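Local coordinates for similar to N-acetyltransferase (Staphylococcus aureus subsp. aureus, PDB 4MBU), which probably transfers an acetyl group from acetyl-coenzyme A to an amine, as expected of a Gcn5-related N-acetyltransferase, at residues A124-E127 with A128-K131; F138-A141 with G142-T145; K34-I38 with D39-A43. All blocks are in the same frame, centred on the assembly; numbering follows the deposited sequence.

Contact 1. Residues A124-E127 with A128-K131. With CD (cadmium ion), chain D.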
ATOM      1  N   ALA A 124      -8.958  -1.281   3.526  1.00 15.58           N
ATOM      2  CA  ALA A 124      -7.516  -1.373   3.809  1.00 13.44           C
ATOM      3  C   ALA A 124      -7.211  -2.384   4.921  1.00 16.45           C
ATOM      4  O   ALA A 124      -6.091  -2.888   5.014  1.00 16.65           O
ATOM      5  CB  ALA A 124      -6.942  -0.013   4.146  1.00 15.15           C
ATOM      6  N   SER A 125      -8.214  -2.688   5.745  1.00 15.31           N
ATOM      7  CA  SER A 125      -8.060  -3.657   6.835  1.00 19.60           C
ATOM      8  C   SER A 125      -8.172  -5.114   6.399  1.00 17.65           C
ATOM      9  O   SER A 125      -7.853  -6.009   7.180  1.00 15.85           O
ATOM     10  CB  SER A 125      -9.093  -3.408   7.933  1.00 22.35           C
ATOM     11  OG  SER A 125      -8.675  -2.365   8.786  1.00 33.80           O
ATOM     12  N   ASN A 126      -8.634  -5.355   5.173  1.00 13.20           N
ATOM     13  CA  ASN A 126      -8.872  -6.728   4.718  1.00 17.12           C
ATOM     14  C   ASN A 126      -7.615  -7.399   4.176  1.00 17.62           C
ATOM     15  O   ASN A 126      -7.430  -7.550   2.961  1.00 12.79           O
ATOM     16  CB  ASN A 126     -10.002  -6.795   3.690  1.00 14.89           C
ATOM     17  CG  ASN A 126     -10.539  -8.196   3.528  1.00 16.54           C
ATOM     18  OD1 ASN A 126      -9.873  -9.163   3.896  1.00 15.29           O
ATOM     19  ND2 ASN A 126     -11.753  -8.319   2.984  1.00 14.39           N
ATOM     20  N   GLU A 127      -6.773  -7.835   5.100  1.00 16.73           N
ATOM     21  CA  GLU A 127      -5.447  -8.336   4.775  1.00 17.51           C
ATOM     22  C   GLU A 127      -5.470  -9.595   3.912  1.00 11.36           C
ATOM     23  O   GLU A 127      -4.684  -9.718   2.973  1.00  9.82           O
ATOM     24  CB  GLU A 127      -4.706  -8.607   6.076  1.00 19.89           C
ATOM     25  CG  GLU A 127      -3.275  -9.032   5.934  1.00 25.90           C
ATOM     26  CD  GLU A 127      -2.621  -9.027   7.286  1.00 31.68           C
ATOM     27  OE1 GLU A 127      -1.425  -9.362   7.419  1.00 34.39           O
ATOM     28  OE2 GLU A 127      -3.348  -8.674   8.228  1.00 37.26           O
ATOM     29  N   ALA A 128      -6.349 -10.538   4.244  1.00 10.44           N
ATOM     30  CA  ALA A 128      -6.456 -11.770   3.469  1.00 15.01           C
ATOM     31  C   ALA A 128      -6.853 -11.465   2.016  1.00 14.13           C
ATOM     32  O   ALA A 128      -6.341 -12.081   1.064  1.00 13.15           O
ATOM     33  CB  ALA A 128      -7.458 -12.718   4.111  1.00 18.29           C
ATOM     34  N   SER A 129      -7.770 -10.520   1.843  1.00 11.16           N
ATOM     35  CA  SER A 129      -8.234 -10.194   0.495  1.00 11.75           C
ATOM     36  C   SER A 129      -7.118  -9.529  -0.306  1.00  9.61           C
ATOM     37  O   SER A 129      -6.899  -9.837  -1.476  1.00 15.36           O
ATOM     38  CB  SER A 129      -9.464  -9.294   0.545  1.00 14.40           C
ATOM     39  OG  SER A 129      -9.917  -9.025  -0.773  1.00 11.75           O
ATOM     40  N   ILE A 130      -6.402  -8.619   0.335  1.00 12.44           N
ATOM     41  CA  ILE A 130      -5.280  -7.954  -0.321  1.00 14.34           C
ATOM     42  C   ILE A 130      -4.219  -8.962  -0.743  1.00  8.66           C
ATOM     43  O   ILE A 130      -3.736  -8.933  -1.879  1.00  6.75           O
ATOM     44  CB  ILE A 130      -4.656  -6.888   0.596  1.00  8.74           C
ATOM     45  CG1 ILE A 130      -5.629  -5.709   0.764  1.00  9.37           C
ATOM     46  CG2 ILE A 130      -3.301  -6.436   0.046  1.00  6.91           C
ATOM     47  CD1 ILE A 130      -5.235  -4.727   1.883  1.00 13.86           C
ATOM     48  N   LYS A 131      -3.855  -9.857   0.170  1.00  9.59           N
ATOM     49  CA  LYS A 131      -2.888 -10.908  -0.147  1.00 16.63           C
ATOM     50  C   LYS A 131      -3.359 -11.789  -1.312  1.00 13.47           C
ATOM     51  O   LYS A 131      -2.570 -12.161  -2.199  1.00 12.22           O
ATOM     52  CB  LYS A 131      -2.624 -11.766   1.095  1.00 18.27           C
ATOM     53  CG  LYS A 131      -1.806 -13.009   0.810  1.00 30.70           C
ATOM     54  CD  LYS A 131      -1.768 -13.951   2.015  1.00 40.43           C
ATOM     55  CE  LYS A 131      -0.440 -14.696   2.065  1.00 42.98           C
ATOM     56  NZ  LYS A 131       0.702 -13.739   2.103  1.00 43.05           N
TER
HETATM   57 CD    CD D 202      -1.959  -9.119  10.255  1.00 26.72          CD
HETATM   58  O   HOH W   1      -8.348 -10.346   6.629  1.00 33.18           O
HETATM   59  O   HOH W   2      -1.637 -11.539  10.367  1.00 20.80           O

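Contact 2. Residues F138-A141 with G142-T145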
ATOM      1  N   PHE A 138      -2.896  -8.497  -9.108  1.00 10.80           N
ATOM      2  CA  PHE A 138      -3.519  -7.178  -9.016  1.00 14.29           C
ATOM      3  C   PHE A 138      -2.468  -6.214  -8.471  1.00 11.89           C
ATOM      4  O   PHE A 138      -1.666  -6.607  -7.620  1.00 11.94           O
ATOM      5  CB  PHE A 138      -4.715  -7.215  -8.062  1.00  9.18           C
ATOM      6  CG  PHE A 138      -5.965  -7.788  -8.667  1.00  7.93           C
ATOM      7  CD1 PHE A 138      -6.043  -9.138  -8.998  1.00  6.96           C
ATOM      8  CD2 PHE A 138      -7.083  -6.984  -8.872  1.00  8.55           C
ATOM      9  CE1 PHE A 138      -7.207  -9.663  -9.540  1.00  8.71           C
ATOM     10  CE2 PHE A 138      -8.249  -7.506  -9.412  1.00  9.42           C
ATOM     11  CZ  PHE A 138      -8.311  -8.844  -9.752  1.00  8.43           C
ATOM     12  N   LYS A 139      -2.451  -4.978  -8.971  1.00 10.73           N
ATOM     13  CA  LYS A 139      -1.569  -3.927  -8.443  1.00 12.33           C
ATOM     14  C   LYS A 139      -2.354  -2.940  -7.584  1.00 10.01           C
ATOM     15  O   LYS A 139      -3.443  -2.493  -7.968  1.00  7.54           O
ATOM     16  CB  LYS A 139      -0.938  -3.123  -9.592  1.00 17.57           C
ATOM     17  CG  LYS A 139      -0.342  -3.962 -10.706  1.00 24.82           C
ATOM     18  CD  LYS A 139       0.783  -4.805 -10.179  1.00 30.41           C
ATOM     19  CE  LYS A 139       1.570  -5.441 -11.310  1.00 36.34           C
ATOM     20  NZ  LYS A 139       2.600  -6.355 -10.733  1.00 40.41           N
ATOM     21  N   HIS A 140      -1.802  -2.565  -6.437  1.00  9.17           N
ATOM     22  CA  HIS A 140      -2.434  -1.525  -5.627  1.00  9.64           C
ATOM     23  C   HIS A 140      -2.366  -0.208  -6.398  1.00 11.83           C
ATOM     24  O   HIS A 140      -1.274   0.306  -6.686  1.00  6.84           O
ATOM     25  CB  HIS A 140      -1.740  -1.390  -4.280  1.00  3.92           C
ATOM     26  CG  HIS A 140      -2.451  -0.496  -3.315  1.00  7.70           C
ATOM     27  ND1 HIS A 140      -1.876  -0.039  -2.154  1.00  3.94           N
ATOM     28  CD2 HIS A 140      -3.702   0.030  -3.351  1.00  3.91           C
ATOM     29  CE1 HIS A 140      -2.726   0.736  -1.511  1.00  6.66           C
ATOM     30  NE2 HIS A 140      -3.841   0.798  -2.206  1.00 11.11           N
ATOM     31  N   ALA A 141      -3.533   0.328  -6.745  1.00 11.12           N
ATOM     32  CA  ALA A 141      -3.607   1.513  -7.603  1.00  9.04           C
ATOM     33  C   ALA A 141      -3.826   2.776  -6.789  1.00 15.78           C
ATOM     34  O   ALA A 141      -3.611   3.882  -7.283  1.00 20.76           O
ATOM     35  CB  ALA A 141      -4.712   1.353  -8.651  1.00  4.98           C
ATOM     36  N   GLY A 142      -4.257   2.619  -5.539  1.00 11.63           N
ATOM     37  CA  GLY A 142      -4.418   3.771  -4.672  1.00  9.90           C
ATOM     38  C   GLY A 142      -5.231   3.471  -3.435  1.00 11.90           C
ATOM     39  O   GLY A 142      -5.756   2.364  -3.286  1.00  8.00           O
ATOM     40  N   THR A 143      -5.334   4.462  -2.551  1.00 11.76           N
ATOM     41  CA  THR A 143      -6.107   4.335  -1.319  1.00 16.46           C
ATOM     42  C   THR A 143      -6.842   5.633  -0.988  1.00 17.63           C
ATOM     43  O   THR A 143      -6.222   6.676  -0.796  1.00 18.37           O
ATOM     44  CB  THR A 143      -5.202   3.989  -0.130  1.00 12.90           C
ATOM     45  OG1 THR A 143      -4.533   2.751  -0.390  1.00 12.79           O
ATOM     46  CG2 THR A 143      -6.029   3.855   1.159  1.00  9.98           C
ATOM     47  N   LEU A 144      -8.164   5.568  -0.916  1.00 15.72           N
ATOM     48  CA  LEU A 144      -8.951   6.732  -0.534  1.00 13.66           C
ATOM     49  C   LEU A 144      -9.194   6.656   0.963  1.00 15.24           C
ATOM     50  O   LEU A 144      -9.831   5.723   1.456  1.00 11.80           O
ATOM     51  CB  LEU A 144     -10.261   6.766  -1.302  1.00 11.32           C
ATOM     52  CG  LEU A 144     -10.138   7.059  -2.795  1.00 19.41           C
ATOM     53  CD1 LEU A 144     -11.347   6.554  -3.494  1.00 21.91           C
ATOM     54  CD2 LEU A 144     -10.034   8.541  -3.012  1.00 18.07           C
ATOM     55  N   THR A 145      -8.664   7.635   1.689  1.00 13.06           N
ATOM     56  CA  THR A 145      -8.708   7.607   3.149  1.00 14.06           C
ATOM     57  C   THR A 145      -9.988   8.264   3.673  1.00 10.40           C
ATOM     58  O   THR A 145     -10.442   9.272   3.122  1.00  8.09           O
ATOM     59  CB  THR A 145      -7.492   8.327   3.751  1.00 11.61           C
ATOM     60  OG1 THR A 145      -7.487   9.684   3.301  1.00 12.82           O
ATOM     61  CG2 THR A 145      -6.201   7.663   3.309  1.00 13.08           C
TER

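Contact 3. Residues K34-I38 with D39-A43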
ATOM      1  N   LYS A  34     -27.525  -1.933   7.327  1.00 20.99           N
ATOM      2  CA  LYS A  34     -28.708  -2.769   7.554  1.00 23.07           C
ATOM      3  C   LYS A  34     -28.687  -4.049   6.726  1.00 22.51           C
ATOM      4  O   LYS A  34     -28.302  -4.022   5.552  1.00 20.68           O
ATOM      5  CB  LYS A  34     -29.980  -1.993   7.195  1.00 27.90           C
ATOM      6  CG  LYS A  34     -30.329  -0.843   8.133  1.00 34.72           C
ATOM      7  CD  LYS A  34     -31.504  -0.036   7.575  1.00 43.46           C
ATOM      8  CE  LYS A  34     -31.796   1.226   8.396  1.00 48.21           C
ATOM      9  NZ  LYS A  34     -32.508   0.951   9.682  1.00 48.80           N
ATOM     10  N   PRO A  35     -29.136  -5.166   7.323  1.00 24.84           N
ATOM     11  CA  PRO A  35     -29.231  -6.434   6.589  1.00 24.92           C
ATOM     12  C   PRO A  35     -30.110  -6.267   5.354  1.00 27.37           C
ATOM     13  O   PRO A  35     -31.082  -5.504   5.386  1.00 26.43           O
ATOM     14  CB  PRO A  35     -29.911  -7.371   7.590  1.00 26.38           C
ATOM     15  CG  PRO A  35     -29.597  -6.789   8.929  1.00 27.43           C
ATOM     16  CD  PRO A  35     -29.577  -5.299   8.724  1.00 27.71           C
ATOM     17  N   GLN A  36     -29.747  -6.951   4.274  1.00 27.06           N
ATOM     18  CA  GLN A  36     -30.507  -6.918   3.033  1.00 27.89           C
ATOM     19  C   GLN A  36     -31.696  -7.866   3.169  1.00 29.48           C
ATOM     20  O   GLN A  36     -31.634  -8.847   3.915  1.00 29.04           O
ATOM     21  CB  GLN A  36     -29.607  -7.371   1.877  1.00 33.42           C
ATOM     22  CG  GLN A  36     -30.214  -7.233   0.486  1.00 33.92           C
ATOM     23  CD  GLN A  36     -29.266  -7.685  -0.611  1.00 34.08           C
ATOM     24  OE1 GLN A  36     -28.688  -8.771  -0.540  1.00 34.96           O
ATOM     25  NE2 GLN A  36     -29.102  -6.850  -1.635  1.00 31.67           N
ATOM     26  N   THR A  37     -32.782  -7.574   2.462  1.00 28.12           N
ATOM     27  CA  THR A  37     -33.959  -8.444   2.480  1.00 33.37           C
ATOM     28  C   THR A  37     -33.912  -9.435   1.318  1.00 35.07           C
ATOM     29  O   THR A  37     -33.148  -9.257   0.365  1.00 34.80           O
ATOM     30  CB  THR A  37     -35.272  -7.642   2.408  1.00 31.93           C
ATOM     31  OG1 THR A  37     -35.355  -6.974   1.143  1.00 33.87           O
ATOM     32  CG2 THR A  37     -35.346  -6.617   3.538  1.00 30.40           C
ATOM     33  N   ILE A  38     -34.736 -10.474   1.386  1.00 31.30           N
ATOM     34  CA  ILE A  38     -34.738 -11.485   0.332  1.00 32.84           C
ATOM     35  C   ILE A  38     -35.276 -10.941  -1.005  1.00 32.84           C
ATOM     36  O   ILE A  38     -34.825 -11.357  -2.076  1.00 30.63           O
ATOM     37  CB  ILE A  38     -35.478 -12.766   0.785  1.00 38.19           C
ATOM     38  CG1 ILE A  38     -35.481 -13.827  -0.325  1.00 35.67           C
ATOM     39  CG2 ILE A  38     -36.888 -12.424   1.272  1.00 39.72           C
ATOM     40  CD1 ILE A  38     -34.099 -14.387  -0.633  1.00 30.46           C
ATOM     41  N   ASP A  39     -36.208  -9.992  -0.941  1.00 33.49           N
ATOM     42  CA  ASP A  39     -36.735  -9.361  -2.153  1.00 37.42           C
ATOM     43  C   ASP A  39     -35.681  -8.495  -2.845  1.00 32.61           C
ATOM     44  O   ASP A  39     -35.601  -8.456  -4.076  1.00 29.59           O
ATOM     45  CB  ASP A  39     -37.969  -8.506  -1.836  1.00 45.64           C
ATOM     46  CG  ASP A  39     -39.133  -9.325  -1.299  1.00 52.64           C
ATOM     47  OD1 ASP A  39     -39.121 -10.566  -1.451  1.00 54.42           O
ATOM     48  OD2 ASP A  39     -40.065  -8.712  -0.731  1.00 54.49           O
ATOM     49  N   GLU A  40     -34.889  -7.787  -2.045  1.00 27.91           N
ATOM     50  CA  GLU A  40     -33.795  -6.985  -2.577  1.00 29.22           C
ATOM     51  C   GLU A  40     -32.785  -7.891  -3.278  1.00 22.20           C
ATOM     52  O   GLU A  40     -32.308  -7.585  -4.376  1.00 19.52           O
ATOM     53  CB  GLU A  40     -33.134  -6.172  -1.454  1.00 33.52           C
ATOM     54  CG  GLU A  40     -33.934  -4.936  -1.042  1.00 34.65           C
ATOM     55  CD  GLU A  40     -33.554  -4.404   0.330  1.00 36.75           C
ATOM     56  OE1 GLU A  40     -32.963  -5.161   1.126  1.00 31.69           O
ATOM     57  OE2 GLU A  40     -33.858  -3.225   0.616  1.00 44.32           O
ATOM     58  N   ARG A  41     -32.489  -9.025  -2.653  1.00 18.33           N
ATOM     59  CA  ARG A  41     -31.551  -9.983  -3.221  1.00 23.14           C
ATOM     60  C   ARG A  41     -32.097 -10.603  -4.522  1.00 30.65           C
ATOM     61  O   ARG A  41     -31.353 -10.782  -5.499  1.00 35.12           O
ATOM     62  CB  ARG A  41     -31.185 -11.043  -2.176  1.00 21.64           C
ATOM     63  CG  ARG A  41     -30.202 -12.107  -2.639  1.00 27.19           C
ATOM     64  CD  ARG A  41     -28.929 -11.529  -3.254  1.00 27.34           C
ATOM     65  NE  ARG A  41     -28.176 -10.646  -2.364  1.00 23.91           N
ATOM     66  CZ  ARG A  41     -26.922 -10.257  -2.586  1.00 25.06           C
ATOM     67  NH1 ARG A  41     -26.275 -10.683  -3.662  1.00 20.94           N
ATOM     68  NH2 ARG A  41     -26.309  -9.438  -1.738  1.00 25.32           N
ATOM     69  N   ILE A  42     -33.399 -10.881  -4.553  1.00 25.93           N
ATOM     70  CA  ILE A  42     -34.022 -11.442  -5.748  1.00 27.00           C
ATOM     71  C   ILE A  42     -34.022 -10.426  -6.890  1.00 26.35           C
ATOM     72  O   ILE A  42     -33.763 -10.776  -8.048  1.00 25.65           O
ATOM     73  CB  ILE A  42     -35.452 -11.956  -5.462  1.00 31.09           C
ATOM     74  CG1 ILE A  42     -35.396 -13.177  -4.541  1.00 32.84           C
ATOM     75  CG2 ILE A  42     -36.157 -12.334  -6.753  1.00 32.85           C
ATOM     76  CD1 ILE A  42     -36.725 -13.509  -3.864  1.00 34.72           C
ATOM     77  N   ALA A  43     -34.293  -9.165  -6.559  1.00 21.91           N
ATOM     78  CA  ALA A  43     -34.240  -8.094  -7.554  1.00 23.27           C
ATOM     79  C   ALA A  43     -32.816  -7.956  -8.105  1.00 26.70           C
ATOM     80  O   ALA A  43     -32.615  -7.741  -9.305  1.00 25.67           O
ATOM     81  CB  ALA A  43     -34.708  -6.777  -6.950  1.00 23.32           C
TER
HETATM   82  O   HOH W   3     -32.246  -3.342   3.517  1.00 42.46           O

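Contact 1. Residues A124-E127 with A128-K131
Asn126 sits just before helix 127-135 and caps it through Ser129. From its CB, which lies 4.1 Å from Ser129 CB, the side chain runs to a CG packed against that same methylene at 3.4 Å. OD1 accepts from Ser129 N at 3.2 Å, with the donor 61° out of the carbonyl plane, above it and not on a lone pair, while ND2 merely lies near Ser129 CB. CG stands anti to the backbone N (chi1 -163°), which folds the amide back over the first turn. A water links the cap to the next amide: it accepts from Ala128 N and donates a weak bond to OD1. The i to i+4 helical hydrogen bonds then start with Ile130 N to Asn126 O at 3.0 Å and Lys131 N to Glu127 O. Ile130 CD1 comes close to Ala124 O, and the side chain packs on Ile122 and Tyr160. The extended side chain of Glu127 leaves the helix and binds a cadmium ion through OE2 at 2.5 Å, sharing it with a water and His140 of the second subunit. The chemistry thus divides: neutral polar groups satisfy early helix amides, while the carboxylate is committed to a metal between subunits.

Contact 2. Residues F138-A141 with G142-T145
Across Ala141 and Gly142 the backbone breaks the regular strand, and the short strand segments on either side, 139-141 and 142-144, run at 44° to each other. The break is a classic beta bulge in the hairpin of strands 139-150 and 153-163, with Ala141 and Gly142 both facing Phe159. Gly142 is almost fully extended, a backbone setting in which a side chain would be jammed against Ala141 O. The ring of His140 turns its edge to the residues that follow. Its CG stands anti to the backbone N (chi1 -171°), sending the imidazole forward along the strand, where its NE2 edge meets two oxygens lying near the ring plane. One is Gly142 O, 2.7 Å from His140 NE2; the other is Thr143 OG1, in the plane of the ring. Both hydrogen bonds from NE2 are weak, for its single N-H points between the two acceptors, with N-H...O angles of only about 120° to each. Neighbouring ring carbons come close as well: His140 CD2 is 3.1 Å from Gly142 O. Tyr160 stacks on the imidazole, whose ND1 is a cadmium ligand, as is His140 ND1 of the fourth subunit. Around the bend, Ala141 and Thr143 make backbone hydrogen bonds to the third subunit, so this edge of the sheet is also an assembly surface. Metal binding through ND1 is consistent with NE2 carrying the proton shared weakly between Gly142 O and Thr143 OG1. On Thr143, OG1 lies anti to the carbonyl carbon, a setting that turns the hydroxyl back to the histidine and leaves it 2.8 Å from His140 NE2 and 2.9 Å from His140 CE1.

Contact 3. Residues K34-I38 with D39-A43
Gln36 meets both Glu40 and Arg41 as the chain approaches helix 38-50. Its side chain runs extended, its CG passing 3.5 Å from Glu40 OE1, and ends with OE1 held by Arg41. The guanidinium takes that oxygen side-on: Arg41 NE and NH2 both donate to Gln36 OE1, each at 2.7 Å. The bonds are bent, 138° at NE and slightly more bent at NH2, as expected when two N-H groups converge on one atom, and the amide and guanidinium planes stand 81° apart. Bends at chi2 and chi3 curl the arginine back toward Gln36; Tyr20 of helix 13-26 and Trp44 of its own helix make cation-pi contacts with it.

Thr37 is the N-cap, and with Glu40 it forms a capping box. Its backbone N donates an almost straight bond to Glu40 OE1 at 2.8 Å; in return, Glu40 N makes a weak 3.3 Å bond to Thr37 OG1. A water lies within bonding distance of both Glu40 OE1 and Pro35 O. Thr37 O then accepts from Arg41 N, and Ile38 O from Ile42 N, as the helix settles into its regular pattern. Ile38 adds a small apolar touch, its CG1 lying 3.8 Å from Ile42 CD1.

Two neighbouring helix residues therefore reach back in different ways: Glu40 offers a carboxylate to the loop amide, Arg41 its N-H groups to the loop oxygen. The negative charge of Glu40 beside the helix N-terminus would probably interact favourably with the helix dipole, while the neutral amide oxygen of Gln36 takes two of the N-H groups of the buried arginine.

In the fold
None of the three contacts is a core contact; all lie at the surface, though contact 3 includes the buried Arg41. Contacts 1 and 3 are both helix starts, on opposite sides of the chain's centre, with centres about 26 Å apart. They differ in cap: asparagine with water in one, a reciprocal threonine–glutamate box in the other. Contact 2 breaks an edge strand instead and relies on a histidine. Helix 127-135 leads directly to strand 139-150, and contacts 1 and 2, about 12 Å between centres, each supply a cadmium ligand shared with another subunit; contact 2 also meets the third and fourth subunits more widely. Contact 3 touches no other chain and packs against helix 13-26.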